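PDB 3CLV: Rab5 protein, putative, which is a putative Rab-type member of the Ras family, with a P-loop nucleotide-binding fold, and holds guanosine-5'-diphosphate in this model. Local coordinates for residues K9-G14 with T118-V123; W98-Q103 with P111-G116; V48-D53 with N89-K94. One frame throughout, in Å; residues are numbered along the deposited sequence.

Contacts 1 and 3 each join neighbouring strands of one mixed sheet, while contact 2 joins that sheet to helix 110-114. Contact 1 is core: two central parallel strands lie near the middle of the chain, with apolar residues on both faces. Contact 2 is also buried, but it rests on one tyrosine ring and water bridges. Contact 3 is only partly buried. It lies at the far end of an antiparallel pair, and its centre is about 18 Å from the centre of the chain. Val48, Lys94 and two asparagines line its outer face. Contacts 2 and 3 both use strand 92-99. Contacts 1 and 2 touch directly, where Lys9 NZ reaches the carbonyls of Leu112 and Arg115.

Contact 1. Residues K9-G14 with T118-V123; sequences KTVLLG and TCAIVV
The flat groups here are the peptides of Val11, Leu13, Cys119 and Ile121, which join side by side into a strip of parallel sheet. One face of the strip carries Thr10, Leu12, Cys119 and Ile121. The other carries Val11, Leu13, Ala120 and Val122. Ile121 is held at both ends of its backbone: its N gives to Val11 O at 2.8 Å and its O takes Leu13 N. Val123 N continues the pattern to Leu13 O. At the start of the pair Lys9 O accepts two bonds, from Cys119 N in the carbonyl plane and from Thr118 N tilted off it. A water also links Lys9 N to Thr118 OG1.

On the Thr10 face, Leu12 CD1 touches both Val123 CG2 at 3.5 Å and Ile121 CG2 at 3.7 Å. Ile121 CD1 meets the methyl CG2 of Thr10 at 3.7 Å. Thr10 OG1 turns to Tyr8 O. Helix 191-206 covers this face through Phe195 and Leu198. On the other face, Val11 CG1, set between the backbone N and the carbonyl carbon (chi1 57°), packs on Ala120 CB at 3.6 Å. Leu142 of helix 129-145 lies over Ala120 and Val122.

Gly14 follows Leu13 in the chain, its O bonded to Lys20 NZ, near the bound guanosine-5'-diphosphate. Central parallel strands with helices on both faces, the first leading into a probable P-loop, fit the P-loop nucleotide-binding fold to which Ras-like proteins belong.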
loop_
_atom_site.group_PDB
_atom_site.type_symbol
_atom_site.label_atom_id
_atom_site.label_comp_id
_atom_site.label_asym_id
_atom_site.label_seq_id
_atom_site.Cartn_x
_atom_site.Cartn_y
_atom_site.Cartn_z
ATOM N N LYS A 9 -3.390 -6.805 3.538
ATOM C CA LYS A 9 -2.180 -6.036 3.854
ATOM C C LYS A 9 -1.935 -6.033 5.356
ATOM O O LYS A 9 -2.845 -5.751 6.148
ATOM C CB LYS A 9 -2.243 -4.607 3.305
ATOM C CG LYS A 9 -0.990 -3.759 3.609
ATOM C CD LYS A 9 -1.115 -2.376 2.949
ATOM C CE LYS A 9 0.126 -1.527 3.188
ATOM N NZ LYS A 9 -0.036 -0.173 2.532
ATOM N N THR A 10 -0.703 -6.373 5.739
ATOM C CA THR A 10 -0.330 -6.503 7.141
ATOM C C THR A 10 0.985 -5.785 7.356
ATOM O O THR A 10 2.016 -6.168 6.776
ATOM C CB THR A 10 -0.231 -7.993 7.523
ATOM O OG1 THR A 10 -1.507 -8.601 7.330
ATOM C CG2 THR A 10 0.229 -8.176 8.959
ATOM N N VAL A 11 0.949 -4.717 8.158
ATOM C CA VAL A 11 2.169 -3.989 8.490
ATOM C C VAL A 11 2.883 -4.675 9.656
ATOM O O VAL A 11 2.294 -4.939 10.722
ATOM C CB VAL A 11 1.969 -2.462 8.741
ATOM C CG1 VAL A 11 0.942 -2.175 9.862
ATOM C CG2 VAL A 11 3.313 -1.768 9.073
ATOM N N LEU A 12 4.154 -4.980 9.431
ATOM C CA LEU A 12 4.988 -5.536 10.475
ATOM C C LEU A 12 5.919 -4.435 10.953
ATOM O O LEU A 12 6.805 -3.981 10.221
ATOM C CB LEU A 12 5.743 -6.771 9.952
ATOM C CG LEU A 12 6.798 -7.413 10.855
ATOM C CD1 LEU A 12 6.236 -7.851 12.191
ATOM C CD2 LEU A 12 7.391 -8.613 10.115
ATOM N N LEU A 13 5.685 -3.994 12.187
ATOM C CA LEU A 13 6.227 -2.765 12.714
ATOM C C LEU A 13 6.919 -3.021 14.049
ATOM O O LEU A 13 6.471 -3.850 14.831
ATOM C CB LEU A 13 5.070 -1.767 12.906
ATOM C CG LEU A 13 5.270 -0.445 13.627
ATOM C CD1 LEU A 13 6.090 0.521 12.770
ATOM C CD2 LEU A 13 3.903 0.166 13.928
ATOM N N GLY A 14 7.995 -2.284 14.316
ATOM C CA GLY A 14 8.708 -2.374 15.600
ATOM C C GLY A 14 10.067 -1.724 15.454
ATOM O O GLY A 14 10.529 -1.502 14.328
ATOM N N THR A 118 -5.051 -4.167 6.824
ATOM C CA THR A 118 -6.081 -4.839 7.632
ATOM C C THR A 118 -5.520 -5.115 9.013
ATOM O O THR A 118 -6.200 -4.929 10.018
ATOM C CB THR A 118 -6.504 -6.188 6.984
ATOM O OG1 THR A 118 -7.066 -5.927 5.699
ATOM C CG2 THR A 118 -7.526 -6.953 7.855
ATOM N N CYS A 119 -4.262 -5.543 9.054
ATOM C CA CYS A 119 -3.627 -5.949 10.301
ATOM C C CYS A 119 -2.358 -5.173 10.566
ATOM O O CYS A 119 -1.665 -4.759 9.642
ATOM C CB CYS A 119 -3.255 -7.434 10.256
ATOM S SG CYS A 119 -4.626 -8.531 9.940
ATOM N N ALA A 120 -2.047 -4.997 11.839
ATOM C CA ALA A 120 -0.768 -4.450 12.240
ATOM C C ALA A 120 -0.174 -5.368 13.287
ATOM O O ALA A 120 -0.821 -5.681 14.311
ATOM C CB ALA A 120 -0.918 -3.020 12.774
ATOM N N ILE A 121 1.043 -5.824 13.011
ATOM C CA ILE A 121 1.828 -6.612 13.947
ATOM C C ILE A 121 2.882 -5.704 14.566
ATOM O O ILE A 121 3.826 -5.266 13.882
ATOM C CB ILE A 121 2.535 -7.817 13.255
ATOM C CG1 ILE A 121 1.537 -8.703 12.511
ATOM C CG2 ILE A 121 3.335 -8.662 14.279
ATOM C CD1 ILE A 121 2.241 -9.753 11.587
ATOM N N VAL A 122 2.719 -5.410 15.856
ATOM C CA VAL A 122 3.631 -4.492 16.548
ATOM C C VAL A 122 4.513 -5.302 17.495
ATOM O O VAL A 122 4.026 -5.875 18.484
ATOM C CB VAL A 122 2.893 -3.360 17.320
ATOM C CG1 VAL A 122 3.912 -2.334 17.824
ATOM C CG2 VAL A 122 1.875 -2.664 16.423
ATOM N N VAL A 123 5.801 -5.360 17.174
ATOM C CA VAL A 123 6.729 -6.279 17.826
ATOM C C VAL A 123 7.644 -5.505 18.781
ATOM O O VAL A 123 8.080 -4.414 18.476
ATOM C CB VAL A 123 7.616 -7.018 16.755
ATOM C CG1 VAL A 123 8.545 -8.047 17.412
ATOM C CG2 VAL A 123 6.738 -7.660 15.698
HETATM O O HOH W 1 -5.777 -4.891 3.471
#

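Contact 2. Residues W98-Q103 with P111-G116; sequences WDTAGQ and PLYYRG
The Tyr113 ring packs against Trp98, Thr100 and Gln103 by van der Waals and CH-pi contacts. The methyl CG2 of Thr100 makes the CH-pi contact over one face, 4.1 Å from the centroid and displaced toward the rim. CG2, anti to the carbonyl carbon, is the branch that meets the ring; OG1 is hydrogen-bonded to Glu104 OE1. Trp98 CB touches Tyr113 CD2 at 3.8 Å, and this ring carbon lies at the edge of the indole. Indole CZ3 of Trp98 lies 3.5 Å from Leu112 O. Gln103 puts CB near Tyr113 CE1 and CG 3.5 Å from Tyr113 OH.

Polar links across the contact run through water. One water donates to Asp99 O at 2.7 Å and also bonds Tyr113 OH. A second accepts from Gln103 NE2 and bonds the same hydroxyl.

Two overlapping turns shape the loop. Asp99 OD1 takes Ala101 N at 3.0 Å from above the carboxylate plane, forming an Asx turn. Gln103 N bonds to Thr100 O in a type I' turn.

Tyr113 packs on Leu112 of the second subunit, and Arg115 forms a salt bridge to Asp96 of that subunit. The Asp-Thr-Ala-Gly sequence, whose Asp99 side chain lies about 5 Å from the bound guanosine-5'-diphosphate, fits the DxxG motif at the start of switch II. Trp98, Phe44 edge-to-face with it, and Tyr113 probably form the aromatic triad known in Rab proteins.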
loop_
_atom_site.group_PDB
_atom_site.type_symbol
_atom_site.label_atom_id
_atom_site.label_comp_id
_atom_site.label_asym_id
_atom_site.label_seq_id
_atom_site.Cartn_x
_atom_site.Cartn_y
_atom_site.Cartn_z
ATOM N N TRP A 98 4.187 -6.414 4.994
ATOM C CA TRP A 98 5.108 -5.346 4.718
ATOM C C TRP A 98 5.923 -5.098 5.978
ATOM O O TRP A 98 5.406 -4.544 6.957
ATOM C CB TRP A 98 4.355 -4.057 4.328
ATOM C CG TRP A 98 3.539 -4.116 3.036
ATOM C CD1 TRP A 98 2.875 -5.185 2.522
ATOM C CD2 TRP A 98 3.270 -3.019 2.159
ATOM N NE1 TRP A 98 2.244 -4.839 1.349
ATOM C CE2 TRP A 98 2.467 -3.508 1.111
ATOM C CE3 TRP A 98 3.651 -1.666 2.148
ATOM C CZ2 TRP A 98 2.017 -2.693 0.072
ATOM C CZ3 TRP A 98 3.209 -0.861 1.121
ATOM C CH2 TRP A 98 2.405 -1.380 0.087
ATOM N N ASP A 99 7.207 -5.455 5.936
ATOM C CA ASP A 99 8.118 -5.228 7.067
ATOM C C ASP A 99 8.731 -3.846 6.943
ATOM O O ASP A 99 9.451 -3.572 5.985
ATOM C CB ASP A 99 9.209 -6.308 7.089
ATOM C CG ASP A 99 10.248 -6.115 8.191
ATOM O OD1 ASP A 99 10.068 -5.251 9.077
ATOM O OD2 ASP A 99 11.268 -6.867 8.163
ATOM N N THR A 100 8.429 -2.971 7.906
ATOM C CA THR A 100 8.937 -1.590 7.847
ATOM C C THR A 100 10.471 -1.574 7.725
ATOM O O THR A 100 11.028 -0.708 7.051
ATOM C CB THR A 100 8.461 -0.723 9.040
ATOM O OG1 THR A 100 8.818 -1.361 10.270
ATOM C CG2 THR A 100 6.936 -0.542 9.003
ATOM N N ALA A 101 11.124 -2.537 8.376
ATOM C CA ALA A 101 12.564 -2.854 8.209
ATOM C C ALA A 101 13.517 -1.672 8.301
ATOM O O ALA A 101 14.570 -1.675 7.639
ATOM C CB ALA A 101 12.812 -3.597 6.889
ATOM N N GLY A 102 13.162 -0.683 9.119
ATOM C CA GLY A 102 13.985 0.520 9.286
ATOM C C GLY A 102 13.250 1.802 8.907
ATOM O O GLY A 102 13.573 2.873 9.423
ATOM N N GLN A 103 12.248 1.691 8.033
ATOM C CA GLN A 103 11.483 2.861 7.577
ATOM C C GLN A 103 10.530 3.450 8.620
ATOM O O GLN A 103 10.027 4.566 8.455
ATOM C CB GLN A 103 10.733 2.547 6.275
ATOM C CG GLN A 103 11.649 2.080 5.131
ATOM C CD GLN A 103 12.354 3.227 4.427
ATOM O OE1 GLN A 103 12.444 4.326 4.952
ATOM N NE2 GLN A 103 12.834 2.974 3.215
ATOM N N PRO A 111 3.490 6.077 6.818
ATOM C CA PRO A 111 2.076 6.011 6.402
ATOM C C PRO A 111 1.804 5.128 5.161
ATOM O O PRO A 111 0.691 4.607 5.013
ATOM C CB PRO A 111 1.729 7.482 6.119
ATOM C CG PRO A 111 2.636 8.238 7.045
ATOM C CD PRO A 111 3.942 7.477 6.907
ATOM N N LEU A 112 2.810 4.965 4.304
ATOM C CA LEU A 112 2.704 4.085 3.133
ATOM C C LEU A 112 2.504 2.641 3.583
ATOM O O LEU A 112 1.842 1.863 2.899
ATOM C CB LEU A 112 3.968 4.197 2.266
ATOM C CG LEU A 112 4.280 5.592 1.698
ATOM C CD1 LEU A 112 5.694 5.608 1.123
ATOM C CD2 LEU A 112 3.265 6.027 0.625
ATOM N N TYR A 113 3.083 2.303 4.739
ATOM C CA TYR A 113 2.941 0.958 5.332
ATOM C C TYR A 113 1.595 0.750 6.007
ATOM O O TYR A 113 1.047 -0.347 5.949
ATOM C CB TYR A 113 4.083 0.638 6.321
ATOM C CG TYR A 113 5.427 0.486 5.647
ATOM C CD1 TYR A 113 6.187 1.617 5.299
ATOM C CD2 TYR A 113 5.951 -0.776 5.374
ATOM C CE1 TYR A 113 7.415 1.489 4.662
ATOM C CE2 TYR A 113 7.174 -0.922 4.731
ATOM C CZ TYR A 113 7.902 0.219 4.385
ATOM O OH TYR A 113 9.115 0.078 3.745
ATOM N N TYR A 114 1.077 1.792 6.655
ATOM C CA TYR A 114 -0.208 1.725 7.354
ATOM C C TYR A 114 -1.426 1.766 6.455
ATOM O O TYR A 114 -2.418 1.100 6.753
ATOM C CB TYR A 114 -0.369 2.897 8.335
ATOM C CG TYR A 114 0.658 2.994 9.422
ATOM C CD1 TYR A 114 1.475 1.909 9.762
ATOM C CD2 TYR A 114 0.790 4.177 10.153
ATOM C CE1 TYR A 114 2.421 2.006 10.795
ATOM C CE2 TYR A 114 1.713 4.284 11.191
ATOM C CZ TYR A 114 2.526 3.200 11.503
ATOM O OH TYR A 114 3.451 3.336 12.521
ATOM N N ARG A 115 -1.380 2.601 5.406
ATOM C CA ARG A 115 -2.564 2.866 4.581
ATOM C C ARG A 115 -3.148 1.620 3.921
ATOM O O ARG A 115 -2.454 0.914 3.183
ATOM C CB ARG A 115 -2.290 3.933 3.521
ATOM C CG ARG A 115 -3.578 4.521 3.004
ATOM C CD ARG A 115 -3.335 5.704 2.138
ATOM N NE ARG A 115 -4.578 6.156 1.512
ATOM C CZ ARG A 115 -5.347 7.143 1.982
ATOM N NH1 ARG A 115 -4.996 7.816 3.076
ATOM N NH2 ARG A 115 -6.444 7.491 1.324
ATOM N N GLY A 116 -4.417 1.354 4.218
ATOM C CA GLY A 116 -5.111 0.201 3.664
ATOM C C GLY A 116 -4.736 -1.134 4.294
ATOM O O GLY A 116 -5.118 -2.180 3.781
HETATM O O HOH W 2 10.568 -2.250 3.952
HETATM O O HOH W 3 11.339 0.840 1.600
#

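Contact 3. Residues V48-D53 with N89-K94; sequences VVNLND and NLCNIK
Leu51 and Ile93 form the tight part of this contact, with Val49 beside them on the inner side. Leu51 CD1 lies 3.8 Å from Ile93 CD1. The chi2 of Ile93 is 144°, well away from a staggered value, and it sets CD1 against the leucine. Leu51 CB also meets Cys91 CB at 3.9 Å. Beside it, Asn52 ND2 lies 3.2 Å from the buried Cys91 SG and is hydrogen-bonded to Tyr86 O.

The backbones are joined by close hydrogen bonds. Val49 and Ile93 are a hydrogen-bonded antiparallel pair. Val49 N gives to Ile93 O at 2.8 Å, and Ile93 N gives to Val49 O at 2.7 Å. Past the last bridge, Leu51 N still reaches Cys91 O at 2.9 Å, in a nearly straight bond (N-H...O 173°).

The other face is looser and more open to solvent. It carries Val48, Asn50, Asn92 and Lys94. Asn50 and Asn92 face each other as a non-hydrogen-bonded pair, and their side chains make the bond that the backbone does not. Asn50 ND2 gives to Asn92 OD1 at 3.1 Å, on a lone pair in the carbonyl plane. The two side chains cross at about a right angle. Both have CG anti to the backbone N, and the amide planes are 48° apart. Val48 adds thin cover: CG1 touches Asn92 OD1, and CG2 lies 4.0 Å from Lys94 CG, beyond which the lysine chain extends away. A type I turn from Asn50 to Asp53 ends the modelled segment.

The strand pair lies at one edge of the sheet, with strand 43-50 outermost in this chain. Lys94 bonds through its backbone to Tyr8 of strand 8-13, the neighbour on the inner side. Helix 191-206 packs here too, with Ala199 on Ile93 and Tyr203 on Leu51.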
loop_
_atom_site.group_PDB
_atom_site.type_symbol
_atom_site.label_atom_id
_atom_site.label_comp_id
_atom_site.label_asym_id
_atom_site.label_seq_id
_atom_site.Cartn_x
_atom_site.Cartn_y
_atom_site.Cartn_z
ATOM N N VAL A 48 -0.010 -17.742 3.827
ATOM C CA VAL A 48 -1.393 -18.181 3.793
ATOM C C VAL A 48 -1.697 -19.021 5.024
ATOM O O VAL A 48 -0.946 -19.928 5.370
ATOM C CB VAL A 48 -1.689 -18.993 2.518
ATOM C CG1 VAL A 48 -3.144 -19.454 2.507
ATOM C CG2 VAL A 48 -1.369 -18.173 1.276
ATOM N N VAL A 49 -2.791 -18.701 5.693
ATOM C CA VAL A 49 -3.323 -19.547 6.748
ATOM C C VAL A 49 -4.626 -20.115 6.207
ATOM O O VAL A 49 -5.503 -19.366 5.771
ATOM C CB VAL A 49 -3.642 -18.759 8.056
ATOM C CG1 VAL A 49 -4.328 -19.670 9.082
ATOM C CG2 VAL A 49 -2.388 -18.136 8.664
ATOM N N ASN A 50 -4.755 -21.434 6.210
ATOM C CA ASN A 50 -6.079 -22.017 5.999
ATOM C C ASN A 50 -6.633 -22.471 7.343
ATOM O O ASN A 50 -6.032 -23.312 8.019
ATOM C CB ASN A 50 -6.056 -23.150 4.967
ATOM C CG ASN A 50 -7.455 -23.668 4.639
ATOM O OD1 ASN A 50 -8.004 -24.491 5.372
ATOM N ND2 ASN A 50 -8.035 -23.180 3.540
ATOM N N LEU A 51 -7.767 -21.890 7.728
ATOM C CA LEU A 51 -8.308 -22.053 9.077
ATOM C C LEU A 51 -8.842 -23.459 9.359
ATOM O O LEU A 51 -8.811 -23.911 10.504
ATOM C CB LEU A 51 -9.373 -20.989 9.368
ATOM C CG LEU A 51 -8.894 -19.563 9.705
ATOM C CD1 LEU A 51 -10.095 -18.689 9.976
ATOM C CD2 LEU A 51 -7.943 -19.525 10.905
ATOM N N ASN A 52 -9.306 -24.136 8.308
ATOM C CA ASN A 52 -9.722 -25.544 8.376
ATOM C C ASN A 52 -8.566 -26.551 8.403
ATOM O O ASN A 52 -8.804 -27.756 8.301
ATOM C CB ASN A 52 -10.609 -25.888 7.179
ATOM C CG ASN A 52 -11.996 -25.312 7.290
ATOM O OD1 ASN A 52 -12.560 -25.219 8.380
ATOM N ND2 ASN A 52 -12.567 -24.938 6.154
ATOM N N ASP A 53 -7.328 -26.064 8.513
ATOM C CA ASP A 53 -6.142 -26.925 8.425
ATOM C C ASP A 53 -5.058 -26.516 9.419
ATOM O O ASP A 53 -5.352 -26.094 10.539
ATOM C CB ASP A 53 -5.573 -26.917 7.000
ATOM N N ASN A 89 -14.843 -20.831 1.485
ATOM C CA ASN A 89 -14.663 -19.636 0.659
ATOM C C ASN A 89 -13.973 -18.484 1.396
ATOM O O ASN A 89 -13.235 -17.700 0.787
ATOM C CB ASN A 89 -16.012 -19.166 0.106
ATOM C CG ASN A 89 -16.728 -20.251 -0.680
ATOM O OD1 ASN A 89 -16.348 -20.572 -1.808
ATOM N ND2 ASN A 89 -17.769 -20.826 -0.082
ATOM N N LEU A 90 -14.213 -18.390 2.703
ATOM C CA LEU A 90 -13.745 -17.254 3.508
ATOM C C LEU A 90 -12.474 -17.539 4.307
ATOM O O LEU A 90 -11.747 -16.612 4.677
ATOM C CB LEU A 90 -14.852 -16.786 4.469
ATOM C CG LEU A 90 -16.266 -16.479 3.960
ATOM C CD1 LEU A 90 -17.151 -16.084 5.123
ATOM C CD2 LEU A 90 -16.283 -15.390 2.883
ATOM N N CYS A 91 -12.206 -18.818 4.552
ATOM C CA CYS A 91 -11.259 -19.231 5.585
ATOM C C CYS A 91 -9.862 -19.576 5.071
ATOM O O CYS A 91 -9.030 -20.114 5.821
ATOM C CB CYS A 91 -11.826 -20.423 6.350
ATOM S SG CYS A 91 -11.744 -21.933 5.385
ATOM N N ASN A 92 -9.617 -19.301 3.796
ATOM C CA ASN A 92 -8.267 -19.339 3.269
ATOM C C ASN A 92 -7.742 -17.908 3.259
ATOM O O ASN A 92 -8.082 -17.114 2.378
ATOM C CB ASN A 92 -8.250 -19.944 1.870
ATOM C CG ASN A 92 -6.850 -20.302 1.410
ATOM O OD1 ASN A 92 -6.239 -21.261 1.905
ATOM N ND2 ASN A 92 -6.339 -19.545 0.443
ATOM N N ILE A 93 -6.934 -17.582 4.261
ATOM C CA ILE A 93 -6.536 -16.197 4.497
ATOM C C ILE A 93 -5.078 -15.935 4.138
ATOM O O ILE A 93 -4.158 -16.507 4.735
ATOM C CB ILE A 93 -6.871 -15.766 5.943
ATOM C CG1 ILE A 93 -8.396 -15.755 6.106
ATOM C CG2 ILE A 93 -6.261 -14.390 6.277
ATOM C CD1 ILE A 93 -8.862 -16.203 7.452
ATOM N N LYS A 94 -4.894 -15.074 3.139
ATOM C CA LYS A 94 -3.570 -14.739 2.629
ATOM C C LYS A 94 -3.111 -13.378 3.149
ATOM O O LYS A 94 -3.804 -12.373 2.988
ATOM C CB LYS A 94 -3.591 -14.756 1.109
ATOM C CG LYS A 94 -2.291 -14.332 0.457
ATOM C CD LYS A 94 -2.403 -14.578 -1.031
ATOM C CE LYS A 94 -1.274 -13.928 -1.785
ATOM N NZ LYS A 94 -1.314 -14.388 -3.210
#